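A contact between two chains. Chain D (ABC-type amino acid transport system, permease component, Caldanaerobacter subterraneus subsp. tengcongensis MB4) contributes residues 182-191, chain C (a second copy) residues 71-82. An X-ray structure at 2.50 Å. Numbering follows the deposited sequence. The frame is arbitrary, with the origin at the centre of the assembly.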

# COMPACT_ATOMS: atom_id res chain seq x y z
N THR D 182 20.64 48.25 4.39
CA THR D 182 21.66 47.66 5.26
C THR D 182 22.86 47.12 4.50
O THR D 182 23.92 46.88 5.09
CB THR D 182 21.08 46.49 6.13
OG1 THR D 182 20.64 45.42 5.28
CG2 THR D 182 19.92 46.96 7.01
N TYR D 183 22.67 46.90 3.20
CA TYR D 183 23.67 46.26 2.34
C TYR D 183 23.95 44.80 2.75
O TYR D 183 24.92 44.19 2.29
CB TYR D 183 24.96 47.10 2.26
CG TYR D 183 24.65 48.54 1.93
CD1 TYR D 183 24.50 48.96 0.61
CD2 TYR D 183 24.48 49.48 2.94
CE1 TYR D 183 24.19 50.28 0.31
CE2 TYR D 183 24.18 50.80 2.65
CZ TYR D 183 24.03 51.19 1.34
OH TYR D 183 23.73 52.51 1.07
N ARG D 184 23.08 44.25 3.59
CA ARG D 184 23.22 42.86 4.04
C ARG D 184 22.14 41.97 3.43
O ARG D 184 20.94 42.21 3.61
CB ARG D 184 23.14 42.79 5.56
CG ARG D 184 24.30 43.47 6.26
CD ARG D 184 24.21 43.35 7.76
NE ARG D 184 25.42 43.85 8.41
CZ ARG D 184 26.57 43.19 8.46
NH1 ARG D 184 26.69 41.99 7.91
NH2 ARG D 184 27.61 43.74 9.07
N TYR D 185 22.56 40.94 2.70
CA TYR D 185 21.61 39.99 2.13
C TYR D 185 21.53 38.71 2.97
O TYR D 185 20.45 38.24 3.28
CB TYR D 185 21.98 39.65 0.68
CG TYR D 185 21.25 40.47 -0.36
CD1 TYR D 185 19.88 40.50 -0.40
CD2 TYR D 185 21.95 41.19 -1.33
CE1 TYR D 185 19.20 41.23 -1.36
CE2 TYR D 185 21.29 41.93 -2.29
CZ TYR D 185 19.91 41.94 -2.31
OH TYR D 185 19.21 42.67 -3.26
N PHE D 186 22.69 38.18 3.34
CA PHE D 186 22.83 36.96 4.13
C PHE D 186 21.87 36.88 5.32
O PHE D 186 21.01 36.01 5.36
CB PHE D 186 24.25 36.87 4.65
CG PHE D 186 24.54 35.62 5.42
CD1 PHE D 186 25.11 34.53 4.79
CD2 PHE D 186 24.31 35.55 6.79
CE1 PHE D 186 25.41 33.39 5.50
CE2 PHE D 186 24.60 34.40 7.50
CZ PHE D 186 25.15 33.32 6.85
N GLU D 187 22.07 37.76 6.30
CA GLU D 187 21.31 37.70 7.55
C GLU D 187 19.78 37.75 7.41
O GLU D 187 19.08 36.98 8.05
CB GLU D 187 21.82 38.74 8.58
CG GLU D 187 22.52 39.96 7.99
CD GLU D 187 24.01 39.78 7.75
OE1 GLU D 187 24.41 39.80 6.57
OE2 GLU D 187 24.79 39.66 8.72
N PRO D 188 19.26 38.67 6.58
CA PRO D 188 17.80 38.64 6.43
C PRO D 188 17.31 37.37 5.71
O PRO D 188 16.16 36.95 5.91
CB PRO D 188 17.50 39.90 5.60
CG PRO D 188 18.75 40.20 4.90
CD PRO D 188 19.85 39.80 5.84
N TYR D 189 18.17 36.78 4.88
CA TYR D 189 17.81 35.54 4.20
C TYR D 189 17.77 34.37 5.18
O TYR D 189 16.80 33.61 5.20
CB TYR D 189 18.76 35.24 3.03
CG TYR D 189 18.33 35.91 1.75
CD1 TYR D 189 17.01 35.87 1.33
CD2 TYR D 189 19.23 36.61 0.98
CE1 TYR D 189 16.61 36.50 0.16
CE2 TYR D 189 18.84 37.24 -0.18
CZ TYR D 189 17.54 37.20 -0.58
OH TYR D 189 17.19 37.84 -1.75
N ILE D 190 18.81 34.24 6.00
CA ILE D 190 18.81 33.26 7.08
C ILE D 190 17.56 33.40 7.94
O ILE D 190 16.87 32.42 8.21
CB ILE D 190 20.03 33.41 7.97
CG1 ILE D 190 21.29 32.95 7.24
CG2 ILE D 190 19.85 32.61 9.24
CD1 ILE D 190 21.35 31.46 6.98
N ILE D 191 17.26 34.63 8.36
CA ILE D 191 16.08 34.84 9.19
C ILE D 191 14.81 34.39 8.47
O ILE D 191 13.93 33.74 9.05
CB ILE D 191 15.95 36.31 9.63
CG1 ILE D 191 17.09 36.66 10.60
CG2 ILE D 191 14.61 36.58 10.26
CD1 ILE D 191 16.93 38.00 11.27
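Chain C 71-82: LLLIYNGLMQFG

How does chain C lie on chain D? It runs nearly antiparallel: the helix of residues 71-75 crosses the helix of 186-191 at -159°, their axes 9.4 Å apart at closest approach. Beyond Tyr75(C), residues 76-80 keep helical phi/psi without the regular bonds. The register follows from this direction, with Leu73(C) by Tyr189(D), Gly77(C) by Phe186(D) and Gln80(C) by Arg184(D). The backbones come very close at the middle pair, where CA of Gly77(C) is 3.7 Å from CA of Phe186(D). Glycine leaves room for this approach, since an ideal CB on Gly77(C) would stand only 3.2 Å from CA of Phe186(D). Within chain C itself, that CB would also clash with O of Leu73(C).

What holds the side chain of Gln80(C)? Its CA-to-CB bond points toward chain D, and with chi1 p (63°) and chi2 t (-169°) the amide reaches the backbone N atoms of Tyr185(D) and Phe186(D). There OE1 of Gln80(C) accepts two hydrogen bonds, from N of Tyr185(D) at 2.6 Å and from N of Phe186(D) at 3.1 Å. The other end of the amide, NE2 of Gln80(C), donates to OE1 of Glu187(D) at 2.3 Å, a very short distance. Glu187(D) has an off-well chi1 of 25°, and its carboxylate also meets Arg184(D) in a salt bridge, NH1 of Arg184(D) to OE2 of Glu187(D) at 3.1 Å. NE2 of Gln80(C) lies 3.2 Å from NH1 of Arg184(D), but both are donors and do not bond.

How do the tyrosines fit against chain C? Tyr185(D), with chi1 at -95° between wells, presents a ring face to Asn76(C), whose CB sits 3.5 Å from the Tyr185(D) ring centroid in a CH-pi contact. Tyr189(D), chi1 m, receives Leu72(C) over one face, CB of Leu72(C) to CZ of Tyr189(D) at 3.4 Å. OH of Tyr189(D) accepts a weak hydrogen bond from ND2 of Asn76(C) at 3.3 Å. With chi1 m, Asn76(C) thus serves both tyrosines, packing its CB on one and reaching the other with its amide.

What surrounds Phe186(D)? Its t rotamer carries the ring alongside chain C, where the edge of Phe81(C) meets its face: the planes stand at 89°, and CE2 of Phe81(C) is 3.5 Å from CD1 of Phe186(D). Leu78(C), although its CA-to-CB bond points away, brings CD2 to 4.4 Å from CD1 of Phe186(D). Leu73(C) starts sideways, but chi1 t and chi2 p bring its end nearer, placing CD1 3.4 Å from CB of Tyr189(D) and CD2 4.0 Å from CD1 of Ile190(D).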

# COMPACT_ATOMS: atom_id res chain seq x y z
N LEU C 71 18.48 29.63 -3.18
CA LEU C 71 19.13 30.22 -4.35
C LEU C 71 19.69 31.59 -4.00
O LEU C 71 20.89 31.85 -4.14
CB LEU C 71 18.13 30.39 -5.50
CG LEU C 71 18.57 30.16 -6.95
CD1 LEU C 71 18.07 31.28 -7.86
CD2 LEU C 71 20.06 29.94 -7.10
N LEU C 72 18.81 32.48 -3.54
CA LEU C 72 19.18 33.84 -3.20
C LEU C 72 20.21 33.88 -2.07
O LEU C 72 21.16 34.67 -2.11
CB LEU C 72 17.93 34.63 -2.80
CG LEU C 72 16.81 34.61 -3.83
CD1 LEU C 72 15.68 35.50 -3.38
CD2 LEU C 72 17.31 35.01 -5.20
N LEU C 73 20.03 33.00 -1.08
CA LEU C 73 20.95 32.94 0.04
C LEU C 73 22.34 32.69 -0.49
O LEU C 73 23.29 33.33 -0.05
CB LEU C 73 20.57 31.85 1.04
CG LEU C 73 21.49 31.75 2.25
CD1 LEU C 73 21.32 32.97 3.12
CD2 LEU C 73 21.24 30.49 3.07
N ILE C 74 22.48 31.79 -1.46
CA ILE C 74 23.79 31.57 -2.03
C ILE C 74 24.23 32.78 -2.88
O ILE C 74 25.37 33.26 -2.75
CB ILE C 74 23.89 30.30 -2.87
CG1 ILE C 74 23.61 29.06 -2.01
CG2 ILE C 74 25.27 30.21 -3.52
CD1 ILE C 74 23.74 27.76 -2.78
N TYR C 75 23.34 33.27 -3.74
CA TYR C 75 23.70 34.30 -4.71
C TYR C 75 23.87 35.69 -4.08
O TYR C 75 24.96 36.24 -4.05
CB TYR C 75 22.68 34.34 -5.85
CG TYR C 75 23.11 35.19 -7.02
CD1 TYR C 75 22.47 36.39 -7.31
CD2 TYR C 75 24.15 34.78 -7.85
CE1 TYR C 75 22.85 37.17 -8.41
CE2 TYR C 75 24.55 35.56 -8.94
CZ TYR C 75 23.90 36.75 -9.21
OH TYR C 75 24.28 37.52 -10.28
N ASN C 76 22.78 36.26 -3.58
CA ASN C 76 22.83 37.56 -2.93
C ASN C 76 23.52 37.51 -1.57
O ASN C 76 24.36 38.35 -1.26
CB ASN C 76 21.41 38.09 -2.76
CG ASN C 76 20.73 38.37 -4.08
OD1 ASN C 76 21.39 38.37 -5.13
ND2 ASN C 76 19.42 38.61 -4.05
N GLY C 77 23.18 36.52 -0.77
CA GLY C 77 23.65 36.47 0.60
C GLY C 77 25.15 36.32 0.74
O GLY C 77 25.71 36.63 1.80
N LEU C 78 25.83 35.88 -0.30
CA LEU C 78 27.27 35.69 -0.18
C LEU C 78 28.11 36.90 -0.63
O LEU C 78 29.30 37.00 -0.31
CB LEU C 78 27.71 34.42 -0.91
CG LEU C 78 27.27 33.13 -0.20
CD1 LEU C 78 27.95 31.92 -0.82
CD2 LEU C 78 27.54 33.22 1.30
N MET C 79 27.47 37.83 -1.34
CA MET C 79 28.16 39.01 -1.87
C MET C 79 28.92 39.80 -0.79
O MET C 79 30.11 40.12 -0.96
CB MET C 79 27.17 39.90 -2.62
CG MET C 79 26.92 39.45 -4.05
SD MET C 79 25.38 40.11 -4.71
CE MET C 79 25.35 39.33 -6.33
N GLN C 80 28.25 40.09 0.32
CA GLN C 80 28.84 40.86 1.40
C GLN C 80 30.08 40.22 2.02
O GLN C 80 30.70 40.80 2.90
CB GLN C 80 27.81 41.13 2.49
CG GLN C 80 27.30 39.86 3.15
CD GLN C 80 26.10 40.12 4.03
OE1 GLN C 80 24.96 40.25 3.55
NE2 GLN C 80 26.34 40.19 5.34
N PHE C 81 30.42 39.01 1.58
CA PHE C 81 31.64 38.36 2.03
C PHE C 81 32.69 38.42 0.94
O PHE C 81 33.64 37.65 0.94
CB PHE C 81 31.38 36.91 2.43
CG PHE C 81 30.39 36.76 3.53
CD1 PHE C 81 30.73 37.08 4.83
CD2 PHE C 81 29.11 36.29 3.27
CE1 PHE C 81 29.80 36.95 5.87
CE2 PHE C 81 28.18 36.15 4.29
CZ PHE C 81 28.52 36.48 5.59
N GLY C 82 32.48 39.32 -0.02
CA GLY C 82 33.42 39.49 -1.12
C GLY C 82 33.35 38.32 -2.08
O GLY C 82 34.36 37.86 -2.61